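Hemolysin-like protein containing CBS domains (Oenococcus oeni, PDB 3OCO) is of unknown function but may bind flavin adenine dinucleotide, this fragment being the paired CBS-domain region of a longer membrane protein. Local coordinates at residues M32-V37 and P57-N62; D65-Y70 and M118-D123. All coordinates share one frame; numbering follows the deposited sequence.

Contact 1 (M32-V37 and P57-N62)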
loop_
_atom_site.group_PDB
_atom_site.type_symbol
_atom_site.label_atom_id
_atom_site.label_comp_id
_atom_site.label_asym_id
_atom_site.label_seq_id
_atom_site.Cartn_x
_atom_site.Cartn_y
_atom_site.Cartn_z
HETATM N N MSE A 32 8.804 14.819 -3.159
HETATM C CA MSE A 32 7.424 14.707 -2.667
HETATM C C MSE A 32 6.400 15.356 -3.592
HETATM O O MSE A 32 6.673 16.393 -4.187
HETATM C CB MSE A 32 7.246 15.410 -1.322
HETATM C CG MSE A 32 7.970 14.875 -0.120
HETATM SE SE MSE A 32 7.274 15.848 1.462
HETATM C CE MSE A 32 7.414 17.698 0.854
ATOM N N SER A 33 5.208 14.764 -3.660
ATOM C CA SER A 33 4.042 15.416 -4.255
ATOM C C SER A 33 3.036 15.712 -3.155
ATOM O O SER A 33 2.613 14.806 -2.424
ATOM C CB SER A 33 3.374 14.525 -5.305
ATOM O OG SER A 33 4.241 14.267 -6.393
ATOM N N VAL A 34 2.645 16.978 -3.041
ATOM C CA VAL A 34 1.714 17.383 -2.001
ATOM C C VAL A 34 0.426 17.973 -2.570
ATOM O O VAL A 34 0.353 18.323 -3.746
ATOM C CB VAL A 34 2.372 18.399 -1.045
ATOM C CG1 VAL A 34 3.689 17.838 -0.517
ATOM C CG2 VAL A 34 2.601 19.725 -1.749
ATOM N N VAL A 35 -0.606 18.028 -1.736
ATOM C CA VAL A 35 -1.783 18.839 -2.026
ATOM C C VAL A 35 -1.987 19.850 -0.892
ATOM O O VAL A 35 -1.530 19.638 0.229
ATOM C CB VAL A 35 -3.052 17.982 -2.157
ATOM C CG1 VAL A 35 -2.952 17.088 -3.365
ATOM C CG2 VAL A 35 -3.253 17.164 -0.901
ATOM N N ASP A 36 -2.695 20.924 -1.182
ATOM C CA ASP A 36 -2.878 22.008 -0.219
ATOM C C ASP A 36 -4.226 21.914 0.511
ATOM O O ASP A 36 -5.224 21.483 -0.069
ATOM C CB ASP A 36 -2.751 23.364 -0.925
ATOM C CG ASP A 36 -2.787 24.534 0.047
ATOM O OD1 ASP A 36 -1.899 24.586 0.922
ATOM O OD2 ASP A 36 -3.701 25.391 -0.058
ATOM N N VAL A 37 -4.249 22.332 1.776
ATOM C CA VAL A 37 -5.458 22.253 2.591
ATOM C C VAL A 37 -6.650 22.992 1.954
ATOM O O VAL A 37 -7.807 22.713 2.268
ATOM C CB VAL A 37 -5.207 22.793 4.012
ATOM C CG1 VAL A 37 -4.831 24.287 3.972
ATOM C CG2 VAL A 37 -6.416 22.566 4.886
ATOM N N PRO A 57 0.793 14.050 1.296
ATOM C CA PRO A 57 0.989 15.071 2.325
ATOM C C PRO A 57 0.197 16.320 1.965
ATOM O O PRO A 57 0.194 16.747 0.788
ATOM C CB PRO A 57 2.479 15.369 2.226
ATOM C CG PRO A 57 3.072 14.145 1.615
ATOM C CD PRO A 57 2.056 13.660 0.651
ATOM N N VAL A 58 -0.519 16.856 2.949
ATOM C CA VAL A 58 -1.269 18.095 2.802
ATOM C C VAL A 58 -0.475 19.277 3.398
ATOM O O VAL A 58 -0.102 19.231 4.561
ATOM C CB VAL A 58 -2.634 17.989 3.513
ATOM C CG1 VAL A 58 -3.331 19.342 3.551
ATOM C CG2 VAL A 58 -3.517 16.933 2.838
ATOM N N THR A 59 -0.218 20.320 2.603
ATOM C CA THR A 59 0.507 21.498 3.077
ATOM C C THR A 59 -0.442 22.586 3.563
ATOM O O THR A 59 -1.574 22.699 3.096
ATOM C CB THR A 59 1.406 22.122 1.976
ATOM O OG1 THR A 59 0.599 22.675 0.932
ATOM C CG2 THR A 59 2.328 21.098 1.377
ATOM N N ALA A 60 0.018 23.378 4.517
ATOM C CA ALA A 60 -0.648 24.641 4.835
ATOM C C ALA A 60 -0.009 25.744 4.003
ATOM O O ALA A 60 1.200 25.729 3.771
ATOM C CB ALA A 60 -0.523 24.966 6.328
ATOM N N ASP A 61 -0.816 26.685 3.530
ATOM C CA ASP A 61 -0.270 27.878 2.889
ATOM C C ASP A 61 0.575 27.549 1.657
ATOM O O ASP A 61 1.436 28.332 1.261
ATOM C CB ASP A 61 0.565 28.680 3.901
ATOM C CG ASP A 61 -0.280 29.254 5.050
ATOM O OD1 ASP A 61 -1.363 29.819 4.776
ATOM O OD2 ASP A 61 0.141 29.150 6.225
ATOM N N ASN A 62 0.329 26.382 1.066
ATOM C CA ASN A 62 1.075 25.927 -0.105
ATOM C C ASN A 62 2.569 25.803 0.155
ATOM O O ASN A 62 3.384 25.889 -0.765
ATOM C CB ASN A 62 0.821 26.852 -1.297
ATOM C CG ASN A 62 -0.441 26.490 -2.052
ATOM O OD1 ASN A 62 -0.557 25.390 -2.611
ATOM N ND2 ASN A 62 -1.398 27.411 -2.070
HETATM O O HOH W 1 -4.636 26.318 -2.185
HETATM O O HOH W 2 -3.856 27.628 2.361
#

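Contact 2 (D65-Y70 and M118-D123)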
loop_
_atom_site.group_PDB
_atom_site.type_symbol
_atom_site.label_atom_id
_atom_site.label_comp_id
_atom_site.label_asym_id
_atom_site.label_seq_id
_atom_site.Cartn_x
_atom_site.Cartn_y
_atom_site.Cartn_z
ATOM N N ASP A 65 7.089 23.078 3.665
ATOM C CA ASP A 65 7.645 23.018 5.022
ATOM C C ASP A 65 6.563 23.087 6.103
ATOM O O ASP A 65 6.857 23.018 7.298
ATOM C CB ASP A 65 8.720 24.092 5.232
ATOM C CG ASP A 65 9.944 23.875 4.354
ATOM O OD1 ASP A 65 10.522 22.775 4.429
ATOM O OD2 ASP A 65 10.329 24.786 3.586
ATOM N N LYS A 66 5.312 23.196 5.668
ATOM C CA LYS A 66 4.161 23.181 6.569
ATOM C C LYS A 66 3.166 22.019 6.287
ATOM O O LYS A 66 1.985 22.258 5.950
ATOM C CB LYS A 66 3.421 24.520 6.466
ATOM C CG LYS A 66 4.201 25.730 7.011
ATOM C CD LYS A 66 3.411 27.014 6.795
ATOM C CE LYS A 66 4.185 28.267 7.201
ATOM N NZ LYS A 66 3.527 29.518 6.665
ATOM N N ILE A 67 3.631 20.776 6.421
ATOM C CA ILE A 67 2.745 19.609 6.272
ATOM C C ILE A 67 1.857 19.432 7.501
ATOM O O ILE A 67 2.352 19.179 8.591
ATOM C CB ILE A 67 3.527 18.278 6.090
ATOM C CG1 ILE A 67 4.474 18.335 4.890
ATOM C CG2 ILE A 67 2.551 17.110 5.959
ATOM C CD1 ILE A 67 3.896 19.057 3.727
ATOM N N ILE A 68 0.549 19.546 7.333
ATOM C CA ILE A 68 -0.363 19.422 8.471
ATOM C C ILE A 68 -1.064 18.043 8.582
ATOM O O ILE A 68 -1.702 17.741 9.595
ATOM C CB ILE A 68 -1.412 20.538 8.438
ATOM C CG1 ILE A 68 -1.759 20.881 6.992
ATOM C CG2 ILE A 68 -0.875 21.798 9.101
ATOM C CD1 ILE A 68 -3.022 21.705 6.844
ATOM N N GLY A 69 -0.936 17.215 7.548
ATOM C CA GLY A 69 -1.551 15.892 7.543
ATOM C C GLY A 69 -1.424 15.194 6.196
ATOM O O GLY A 69 -0.588 15.590 5.380
ATOM N N TYR A 70 -2.243 14.169 5.943
ATOM C CA TYR A 70 -2.246 13.551 4.615
ATOM C C TYR A 70 -3.636 13.340 4.089
ATOM O O TYR A 70 -4.591 13.263 4.874
ATOM C CB TYR A 70 -1.474 12.233 4.591
ATOM C CG TYR A 70 -2.237 11.038 5.127
ATOM C CD1 TYR A 70 -2.827 10.106 4.265
ATOM C CD2 TYR A 70 -2.351 10.828 6.492
ATOM C CE1 TYR A 70 -3.523 9.000 4.766
ATOM C CE2 TYR A 70 -3.035 9.736 7.000
ATOM C CZ TYR A 70 -3.622 8.825 6.137
ATOM O OH TYR A 70 -4.297 7.751 6.678
HETATM N N MSE A 118 1.721 7.685 7.973
HETATM C CA MSE A 118 2.716 8.606 7.462
HETATM C C MSE A 118 3.488 9.315 8.557
HETATM O O MSE A 118 2.910 9.883 9.477
HETATM C CB MSE A 118 2.106 9.620 6.500
HETATM C CG MSE A 118 3.144 10.622 5.998
HETATM SE SE MSE A 118 2.585 11.618 4.439
HETATM C CE MSE A 118 1.694 13.133 5.264
ATOM N N ALA A 119 4.804 9.254 8.448
ATOM C CA ALA A 119 5.679 10.023 9.307
ATOM C C ALA A 119 6.298 11.120 8.466
ATOM O O ALA A 119 6.692 10.881 7.322
ATOM C CB ALA A 119 6.749 9.142 9.871
ATOM N N ILE A 120 6.374 12.326 9.022
ATOM C CA ILE A 120 7.026 13.416 8.324
ATOM C C ILE A 120 8.373 13.643 8.987
ATOM O O ILE A 120 8.439 13.874 10.205
ATOM C CB ILE A 120 6.182 14.727 8.361
ATOM C CG1 ILE A 120 4.940 14.615 7.478
ATOM C CG2 ILE A 120 6.976 15.869 7.815
ATOM C CD1 ILE A 120 4.013 13.511 7.843
ATOM N N VAL A 121 9.442 13.554 8.196
ATOM C CA VAL A 121 10.791 13.749 8.718
ATOM C C VAL A 121 11.148 15.252 8.732
ATOM O O VAL A 121 11.153 15.898 7.677
ATOM C CB VAL A 121 11.846 12.952 7.910
ATOM C CG1 VAL A 121 13.189 12.973 8.628
ATOM C CG2 VAL A 121 11.401 11.513 7.707
ATOM N N ILE A 122 11.436 15.792 9.923
ATOM C CA ILE A 122 11.612 17.247 10.132
ATOM C C ILE A 122 13.068 17.630 10.386
ATOM O O ILE A 122 13.768 16.934 11.112
ATOM C CB ILE A 122 10.869 17.732 11.400
ATOM C CG1 ILE A 122 9.915 16.680 11.943
ATOM C CG2 ILE A 122 10.141 19.026 11.155
ATOM C CD1 ILE A 122 9.593 16.916 13.410
ATOM N N ASP A 123 13.518 18.760 9.842
ATOM C CA ASP A 123 14.881 19.220 10.109
ATOM C C ASP A 123 15.000 19.962 11.450
ATOM O O ASP A 123 14.031 20.070 12.194
ATOM C CB ASP A 123 15.454 20.042 8.941
ATOM C CG ASP A 123 14.693 21.339 8.690
ATOM O OD1 ASP A 123 14.000 21.829 9.611
ATOM O OD2 ASP A 123 14.799 21.874 7.561
#

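Contact 1 (M32-V37 and P57-N62)
S33 opens the contact with its backbone: its carbonyl O lies 3.3 Å from CD of P57, while its hydroxyl turns to E51. V34 follows, its two methyls meeting different partners. CG1 packs on P57 CB, and CG2 presses against T59 CG2 at 3.4 Å, tighter than ordinary van der Waals contact. At V35 the parallel pairing begins. V35 N donates to P57 O, V35 O receives T59 N, and V58 CA adds a C-H...O contact to the same oxygen at 3.0 Å. The side chains of V35 and V58 share one face of the sheet, CG2 against CG2 in the modelled conformer of V58. D36 lies on the other face with T59. Its CG is anti to the backbone N (chi1 -174°), which carries the carboxylate toward the turn at N62, and OD1 accepts N62 N at 2.9 Å from above the carboxylate plane. T59 OG1 lies 3.1 Å from the same OD1. The N62 amide stacks on the carboxylate, the planes 19° apart, with N62 OD1 3.4 Å from D36 CB. D36 OD2 accepts the backbone N of D38. V37 closes the pairing through its N, bonded to T59 O. These backbone bonds join the two parallel strands of a beta-alpha-beta unit, 35-36 and 55-60, linked by helix 41-51, within a CBS domain. D36 also ties the 61-62 turn to the edge strand, and the backbone N-H groups of N62 and D38 would be expected to stabilise its carboxylate as an anion.

Contact 2 (D65-Y70 and M118-D123)
M118, a selenomethionine, reaches across to the backbone of G69 and the base of the Y70 side chain with its terminal methyl. CE lies 3.4 Å from Y70 CB and equally close to G69 O, and SE stands 4.1 Å from the same CB. A bend at the last torsion (chi3 89°) turns CE onto these two atoms. CE also approaches I67 CG2, at 4.1 Å, the two side chains crossing at about a right angle. That isoleucine methyl has a second neighbour on the facing strand, I120 CG1, 3.8 Å away. No hydrogen bond links the segments, and the nearest CA atoms, those of Y70 and M118, are 7.6 Å apart, so the contact is mainly one of apolar side chains between strands of different sheets. It joins the two CBS sequence repeats, consistent with the paired CBS-domain architecture. M118 and I67 also touch strand 55-60, through P57 and T59 respectively, and strand 128-132, through I131 and T128. I95, just ahead of strand 96-99, lies against both M118 and I120.

The two contacts meet in the three-stranded sheet, where strand 55-60 lies between strands 35-36 and 66-72. Contact 1, partly buried, pairs two of its strands within one CBS repeat, combining parallel backbone bonds, valine and proline packing and a carboxylate at the turn. Contact 2 is the more buried, carries no hydrogen bond, and joins this sheet to the four-stranded one of the other repeat. The centres of contact 1 and contact 2 lie about 10 Å apart. Probable backbone hydrogen bonds from A60 N to K66 O and from V58 N to G69 O connect them, and P57 CA packs against M118 CE at 3.6 Å.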